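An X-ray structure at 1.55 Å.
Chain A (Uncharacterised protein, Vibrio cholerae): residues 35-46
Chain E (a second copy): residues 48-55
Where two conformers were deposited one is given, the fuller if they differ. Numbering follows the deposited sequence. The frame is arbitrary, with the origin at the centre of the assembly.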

ATOM      1  N   ILE A  35       4.617 -17.285   2.016  1.00 10.05           N
ATOM      2  CA  ILE A  35       4.664 -16.906   0.591  1.00  9.24           C
ATOM      3  C   ILE A  35       3.303 -17.149  -0.072  1.00 11.20           C
ATOM      4  O   ILE A  35       2.803 -16.303  -0.826  1.00 11.74           O
ATOM      5  CB  ILE A  35       5.771 -17.696  -0.133  1.00  9.05           C
ATOM      6  CG1 ILE A  35       7.147 -17.172   0.259  1.00 11.06           C
ATOM      7  CG2 ILE A  35       5.563 -17.549  -1.662  1.00 11.66           C
ATOM      8  CD1 ILE A  35       7.451 -15.647  -0.076  1.00 14.24           C
ATOM      9  N   LYS A  36       2.678 -18.293   0.215  0.55 10.06           N
ATOM     10  CA  LYS A  36       1.367 -18.579  -0.364  0.55 10.75           C
ATOM     11  C   LYS A  36       0.354 -17.516   0.058  0.55 11.16           C
ATOM     12  O   LYS A  36      -0.468 -17.069  -0.754  0.55 14.25           O
ATOM     13  CB  LYS A  36       0.905 -19.963   0.092  0.55 14.45           C
ATOM     14  CG  LYS A  36       1.442 -21.082  -0.761  0.55 19.68           C
ATOM     15  CD  LYS A  36       1.972 -22.247   0.029  0.55 25.16           C
ATOM     16  CE  LYS A  36       0.918 -23.050   0.699  0.55 32.75           C
ATOM     17  NZ  LYS A  36       1.577 -23.658   1.901  0.55 34.57           N
ATOM     18  N   ALA A  37       0.381 -17.110   1.321  1.00 10.82           N
ATOM     19  CA  ALA A  37      -0.571 -16.080   1.757  1.00  9.61           C
ATOM     20  C   ALA A  37      -0.364 -14.778   0.987  1.00 11.73           C
ATOM     21  O   ALA A  37      -1.334 -14.088   0.640  1.00 12.87           O
ATOM     22  CB  ALA A  37      -0.397 -15.856   3.270  1.00 12.16           C
ATOM     23  N   HIS A  38       0.896 -14.415   0.729  1.00 10.05           N
ATOM     24  CA  HIS A  38       1.176 -13.230  -0.090  1.00 12.01           C
ATOM     25  C   HIS A  38       0.704 -13.379  -1.527  1.00 10.22           C
ATOM     26  O   HIS A  38       0.156 -12.418  -2.095  1.00 13.33           O
ATOM     27  CB  HIS A  38       2.650 -12.892  -0.099  1.00 10.15           C
ATOM     28  CG  HIS A  38       3.090 -12.174   1.109  1.00 11.11           C
ATOM     29  ND1 HIS A  38       3.406 -12.819   2.286  1.00 12.86           N
ATOM     30  CD2 HIS A  38       3.270 -10.853   1.332  1.00 12.90           C
ATOM     31  CE1 HIS A  38       3.742 -11.907   3.200  1.00 14.98           C
ATOM     32  NE2 HIS A  38       3.729 -10.713   2.628  1.00 15.09           N
ATOM     33  N   LEU A  39       0.930 -14.547  -2.135  1.00 10.04           N
ATOM     34  CA  LEU A  39       0.494 -14.790  -3.518  1.00 10.23           C
ATOM     35  C   LEU A  39      -1.016 -14.712  -3.584  1.00 11.55           C
ATOM     36  O   LEU A  39      -1.571 -14.147  -4.544  1.00 13.68           O
ATOM     37  CB  LEU A  39       0.980 -16.172  -4.006  1.00 13.34           C
ATOM     38  CG  LEU A  39       2.514 -16.280  -4.173  1.00 11.77           C
ATOM     39  CD1 LEU A  39       2.900 -17.765  -4.447  1.00 13.85           C
ATOM     40  CD2 LEU A  39       2.998 -15.383  -5.352  1.00 13.51           C
ATOM     41  N   LEU A  40      -1.691 -15.279  -2.557  0.59 10.80           N
ATOM     42  CA  LEU A  40      -3.155 -15.253  -2.483  0.59 12.36           C
ATOM     43  C   LEU A  40      -3.688 -13.812  -2.451  0.59 13.39           C
ATOM     44  O   LEU A  40      -4.724 -13.517  -3.048  0.59 13.89           O
ATOM     45  CB  LEU A  40      -3.626 -16.042  -1.245  0.59 17.01           C
ATOM     46  CG  LEU A  40      -5.109 -16.138  -0.860  0.59 13.84           C
ATOM     47  CD1 LEU A  40      -5.926 -16.720  -2.008  0.59 16.25           C
ATOM     48  CD2 LEU A  40      -5.321 -16.950   0.479  0.59 16.41           C
ATOM     49  N   ASN A  41      -2.999 -12.906  -1.739  1.00 12.06           N
ATOM     50  CA  ASN A  41      -3.411 -11.515  -1.663  1.00 12.35           C
ATOM     51  C   ASN A  41      -3.075 -10.727  -2.915  1.00 11.62           C
ATOM     52  O   ASN A  41      -3.704  -9.697  -3.146  1.00 14.89           O
ATOM     53  CB  ASN A  41      -2.761 -10.841  -0.450  1.00 11.44           C
ATOM     54  CG  ASN A  41      -3.558 -11.081   0.806  1.00 16.38           C
ATOM     55  OD1 ASN A  41      -4.786 -11.357   0.737  1.00 15.16           O
ATOM     56  ND2 ASN A  41      -2.889 -10.958   1.958  1.00 14.66           N
ATOM     57  N   ILE A  42      -2.106 -11.177  -3.738  1.00 11.69           N
ATOM     58  CA  ILE A  42      -1.943 -10.555  -5.049  1.00 13.31           C
ATOM     59  C   ILE A  42      -3.079 -10.965  -5.969  1.00 12.56           C
ATOM     60  O   ILE A  42      -3.682 -10.118  -6.603  1.00 15.31           O
ATOM     61  CB  ILE A  42      -0.579 -10.929  -5.656  1.00 12.17           C
ATOM     62  CG1 ILE A  42       0.541 -10.457  -4.744  1.00 12.66           C
ATOM     63  CG2 ILE A  42      -0.488 -10.381  -7.135  1.00 13.91           C
ATOM     64  CD1 ILE A  42       1.928 -11.136  -5.037  1.00 19.20           C
ATOM     65  N   LYS A  43      -3.395 -12.266  -6.008  1.00 16.81           N
ATOM     66  CA  LYS A  43      -4.484 -12.781  -6.847  1.00 18.43           C
ATOM     67  C   LYS A  43      -5.846 -12.212  -6.419  1.00 14.19           C
ATOM     68  O   LYS A  43      -6.671 -11.805  -7.251  1.00 17.17           O
ATOM     69  CB  LYS A  43      -4.451 -14.312  -6.729  1.00 18.31           C
ATOM     70  CG  LYS A  43      -5.524 -15.113  -7.497  1.00 27.77           C
ATOM     71  CD  LYS A  43      -5.022 -15.385  -8.875  1.00 27.37           C
ATOM     72  CE  LYS A  43      -5.841 -16.454  -9.620  1.00 34.23           C
ATOM     73  NZ  LYS A  43      -5.216 -16.667 -10.992  1.00 34.54           N
ATOM     74  N   THR A  44      -6.102 -12.193  -5.099  1.00 19.13           N
ATOM     75  CA  THR A  44      -7.416 -11.872  -4.522  1.00 18.29           C
ATOM     76  C   THR A  44      -7.169 -11.000  -3.283  1.00 17.28           C
ATOM     77  O   THR A  44      -7.121 -11.513  -2.147  1.00 16.23           O
ATOM     78  CB  THR A  44      -8.203 -13.125  -4.091  1.00 21.11           C
ATOM     79  OG1 THR A  44      -8.297 -14.065  -5.166  1.00 21.01           O
ATOM     80  CG2 THR A  44      -9.639 -12.755  -3.596  1.00 23.70           C
ATOM     81  N   PRO A  45      -7.087  -9.672  -3.442  1.00 18.06           N
ATOM     82  CA  PRO A  45      -6.785  -8.808  -2.283  1.00 17.66           C
ATOM     83  C   PRO A  45      -7.841  -8.943  -1.193  1.00 16.96           C
ATOM     84  O   PRO A  45      -9.017  -9.122  -1.476  1.00 17.59           O
ATOM     85  CB  PRO A  45      -6.785  -7.403  -2.873  1.00 19.70           C
ATOM     86  CG  PRO A  45      -6.371  -7.645  -4.358  1.00 20.97           C
ATOM     87  CD  PRO A  45      -6.973  -8.951  -4.719  1.00 19.96           C
ATOM     88  N   SER A  46      -7.383  -8.794   0.069  0.51 16.16           N
ATOM     89  CA  SER A  46      -8.210  -8.997   1.258  0.51 15.87           C
ATOM     90  C   SER A  46      -7.980  -7.950   2.353  0.51 16.34           C
ATOM     91  O   SER A  46      -8.214  -8.227   3.542  0.51 16.04           O
ATOM     92  CB  SER A  46      -7.881 -10.359   1.831  0.51 14.74           C
ATOM     93  OG  SER A  46      -6.536 -10.266   2.280  0.51 14.18           O
TER
ATOM     94  N   ASP E  48     -11.874  -7.207 -10.523  1.00 83.19           N
ATOM     95  CA  ASP E  48     -12.235  -8.409 -11.285  1.00 89.23           C
ATOM     96  C   ASP E  48     -11.379  -9.613 -10.918  1.00 83.51           C
ATOM     97  O   ASP E  48     -11.023 -10.414 -11.789  1.00 90.53           O
ATOM     98  CB  ASP E  48     -12.139  -8.133 -12.783  1.00 99.44           C
ATOM     99  CG  ASP E  48     -13.339  -7.381 -13.323  1.00105.18           C
ATOM    100  OD1 ASP E  48     -14.440  -7.976 -13.361  1.00106.72           O
ATOM    101  OD2 ASP E  48     -13.174  -6.207 -13.731  1.00108.35           O
ATOM    102  N   ASN E  49     -11.034  -9.766  -9.643  1.00 73.61           N
ATOM    103  CA  ASN E  49     -10.186 -10.858  -9.194  1.00 73.79           C
ATOM    104  C   ASN E  49     -11.043 -12.083  -8.913  1.00 72.45           C
ATOM    105  O   ASN E  49     -12.225 -11.965  -8.581  1.00 70.32           O
ATOM    106  CB  ASN E  49      -9.410 -10.459  -7.933  1.00 71.30           C
ATOM    107  CG  ASN E  49      -8.621  -9.150  -8.108  1.00 72.76           C
ATOM    108  OD1 ASN E  49      -9.170  -8.061  -7.942  1.00 71.02           O
ATOM    109  ND2 ASN E  49      -7.332  -9.260  -8.430  1.00 76.37           N
ATOM    110  N   GLU E  50     -10.448 -13.264  -9.075  1.00 74.23           N
ATOM    111  CA  GLU E  50     -11.120 -14.480  -8.653  1.00 72.96           C
ATOM    112  C   GLU E  50     -11.268 -14.468  -7.134  1.00 68.80           C
ATOM    113  O   GLU E  50     -10.342 -14.066  -6.429  1.00 67.93           O
ATOM    114  CB  GLU E  50     -10.329 -15.718  -9.078  1.00 75.84           C
ATOM    115  CG  GLU E  50      -9.933 -15.766 -10.553  1.00 80.96           C
ATOM    116  CD  GLU E  50      -9.069 -16.988 -10.884  1.00 84.07           C
ATOM    117  OE1 GLU E  50      -8.843 -17.826  -9.984  1.00 82.04           O
ATOM    118  OE2 GLU E  50      -8.627 -17.124 -12.047  1.00 88.94           O
ATOM    119  N   PRO E  51     -12.411 -14.885  -6.598  1.00 66.87           N
ATOM    120  CA  PRO E  51     -12.554 -14.905  -5.137  1.00 63.66           C
ATOM    121  C   PRO E  51     -11.977 -16.179  -4.533  1.00 63.81           C
ATOM    122  O   PRO E  51     -12.651 -17.214  -4.547  1.00 64.21           O
ATOM    123  CB  PRO E  51     -14.070 -14.816  -4.940  1.00 62.63           C
ATOM    124  CG  PRO E  51     -14.629 -15.548  -6.143  1.00 65.64           C
ATOM    125  CD  PRO E  51     -13.655 -15.286  -7.287  1.00 68.26           C
ATOM    126  N   TRP E  52     -10.736 -16.158  -4.049  1.00 64.08           N
ATOM    127  CA  TRP E  52     -10.178 -17.299  -3.326  1.00 64.38           C
ATOM    128  C   TRP E  52     -10.223 -16.997  -1.837  1.00 62.16           C
ATOM    129  O   TRP E  52      -9.717 -15.957  -1.397  1.00 61.66           O
ATOM    130  CB  TRP E  52      -8.745 -17.627  -3.758  1.00 67.29           C
ATOM    131  CG  TRP E  52      -8.637 -18.227  -5.127  1.00 70.30           C
ATOM    132  CD1 TRP E  52      -9.569 -18.165  -6.120  1.00 70.93           C
ATOM    133  CD2 TRP E  52      -7.545 -19.005  -5.649  1.00 73.80           C
ATOM    134  NE1 TRP E  52      -9.125 -18.844  -7.232  1.00 74.64           N
ATOM    135  CE2 TRP E  52      -7.885 -19.367  -6.970  1.00 76.38           C
ATOM    136  CE3 TRP E  52      -6.318 -19.428  -5.133  1.00 75.60           C
ATOM    137  CZ2 TRP E  52      -7.034 -20.124  -7.781  1.00 80.57           C
ATOM    138  CZ3 TRP E  52      -5.473 -20.178  -5.942  1.00 79.73           C
ATOM    139  CH2 TRP E  52      -5.837 -20.516  -7.249  1.00 82.09           C
ATOM    140  N   ASP E  53     -10.841 -17.900  -1.069  1.00 61.34           N
ATOM    141  CA  ASP E  53     -10.990 -17.723   0.367  1.00 59.98           C
ATOM    142  C   ASP E  53      -9.925 -18.465   1.165  1.00 61.37           C
ATOM    143  O   ASP E  53      -9.833 -18.275   2.385  1.00 61.08           O
ATOM    144  CB  ASP E  53     -12.392 -18.160   0.813  1.00 59.00           C
ATOM    145  CG  ASP E  53     -12.692 -19.631   0.512  1.00 60.29           C
ATOM    146  OD1 ASP E  53     -12.024 -20.236  -0.365  1.00 61.76           O
ATOM    147  OD2 ASP E  53     -13.620 -20.167   1.159  1.00 60.22           O
ATOM    148  N   GLU E  54      -9.103 -19.268   0.494  1.00 63.41           N
ATOM    149  CA  GLU E  54      -8.038 -20.053   1.102  1.00 65.46           C
ATOM    150  C   GLU E  54      -7.225 -20.647  -0.034  1.00 68.01           C
ATOM    151  O   GLU E  54      -7.612 -20.571  -1.201  1.00 68.15           O
ATOM    152  CB  GLU E  54      -8.589 -21.159   1.999  1.00 65.20           C
ATOM    153  CG  GLU E  54      -9.704 -21.958   1.345  1.00 64.51           C
ATOM    154  CD  GLU E  54     -10.129 -23.150   2.190  1.00 64.98           C
ATOM    155  OE1 GLU E  54      -9.794 -24.296   1.808  1.00 66.57           O
ATOM    156  OE2 GLU E  54     -10.791 -22.935   3.236  1.00 64.14           O
ATOM    157  N   PHE E  55      -6.102 -21.251   0.327  1.00 70.63           N
ATOM    158  CA  PHE E  55      -5.300 -22.037  -0.615  1.00 81.25           C
ATOM    159  C   PHE E  55      -4.068 -22.559   0.124  1.00 90.16           C
ATOM    160  O   PHE E  55      -3.540 -23.624  -0.200  1.00 94.16           O
ATOM    161  CB  PHE E  55      -4.940 -21.193  -1.850  1.00 83.44           C
ATOM    162  CG  PHE E  55      -3.685 -21.598  -2.551  1.00 87.78           C
ATOM    163  CD1 PHE E  55      -3.615 -22.777  -3.257  1.00 87.18           C
ATOM    164  CD2 PHE E  55      -2.593 -20.752  -2.562  1.00 91.90           C
ATOM    165  CE1 PHE E  55      -2.463 -23.124  -3.916  1.00 91.38           C
ATOM    166  CE2 PHE E  55      -1.437 -21.103  -3.220  1.00 96.46           C
ATOM    167  CZ  PHE E  55      -1.378 -22.283  -3.898  1.00 96.15           C
ATOM    168  OXT PHE E  55      -3.615 -21.937   1.095  1.00 91.92           O
TER
HETATM  169  O   HOH W   1      -7.777 -13.006  -9.602  1.00 30.74           O

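This is a contact between the C-terminal end of a helix and an extended, irregular chain terminus from a second copy of the protein, polar where the helix ends and apolar further back along it. The two stretches together bury 567 Å², and their polar links gather around Lys A43 and Thr A44, where the helix gives out.

The last turn explains why. Within a helix each carbonyl is normally taken by an amide four residues on, but near the C-terminus those amides run out. Thr A44 N still reaches back to Leu A40 O at 2.8 Å, yet Thr A44 is itself the first residue to leave helical geometry, with phi/psi of -140/88. The carbonyl of Lys A43 is thus available to the neighbouring chain, and Asn E49 ND2 donates to Lys A43 O at 2.9 Å, with an N-H...acceptor angle of 132°, some way from linear. An asparagine amide suits this place because its nitrogen can only donate. The same carbonyl also accepts from a water, 2.9 Å from Lys A43 O, and that water in turn accepts from Glu E50 N at 2.7 Å, so one helical oxygen is tied to two successive residues of the other copy. Pro A45 lies beside the same amide, its CD 3.7 Å from Asn E49 ND2.

Thr A44 in turn binds a backbone carbonyl of the other copy. Its hydroxyl donates to Glu E50 O, with OG1 a very short 2.4 Å from that oxygen. The m rotamer (chi1 -53°) places OG1 there while the methyl packs alongside, Thr A44 CG2 lying 3.9 Å from Pro E51 CA. A beta-branched residue with one hydroxyl and one methyl can in this way serve a backbone acceptor and a carbon surface at once.

Lys A43 adds charge. Its CA-to-CB bond points sideways, but the long side chain brings its end nearer, and NZ forms a salt bridge with Glu E50 OE2 at 3.6 Å. This is a fairly long separation, and the methylene carbon comes closer to the carboxylate, with Lys A43 CE 3.3 Å from Glu E50 OE1. Lysine suits the position because its aliphatic portion can lie against carbon while its tip carries the charge; Lys A43 CE is also 4.3 Å from Trp E52 CZ2.

Further back, the contact becomes apolar. Leu A40, with chi1 t and chi2 p, sets CD1 3.4 Å from Trp E52 CB, at the edge of the indole and near its plane. Its other methyl, CD2, faces backbone, 4.2 Å from Glu E54 CA. One turn earlier, the aliphatic part of Lys A36 meets the aromatic ring of the C-terminal residue, with Lys A36 CG 3.8 Å from Phe E55 CE2. Trp E52 and Phe E55 both point their CA-to-CB bonds toward the helix, whereas those of Asp E53 and Glu E54 point away. Since Asn E49, Glu E50, Trp E52 and Phe E55 are poorly ordered, their exact distances deserve caution.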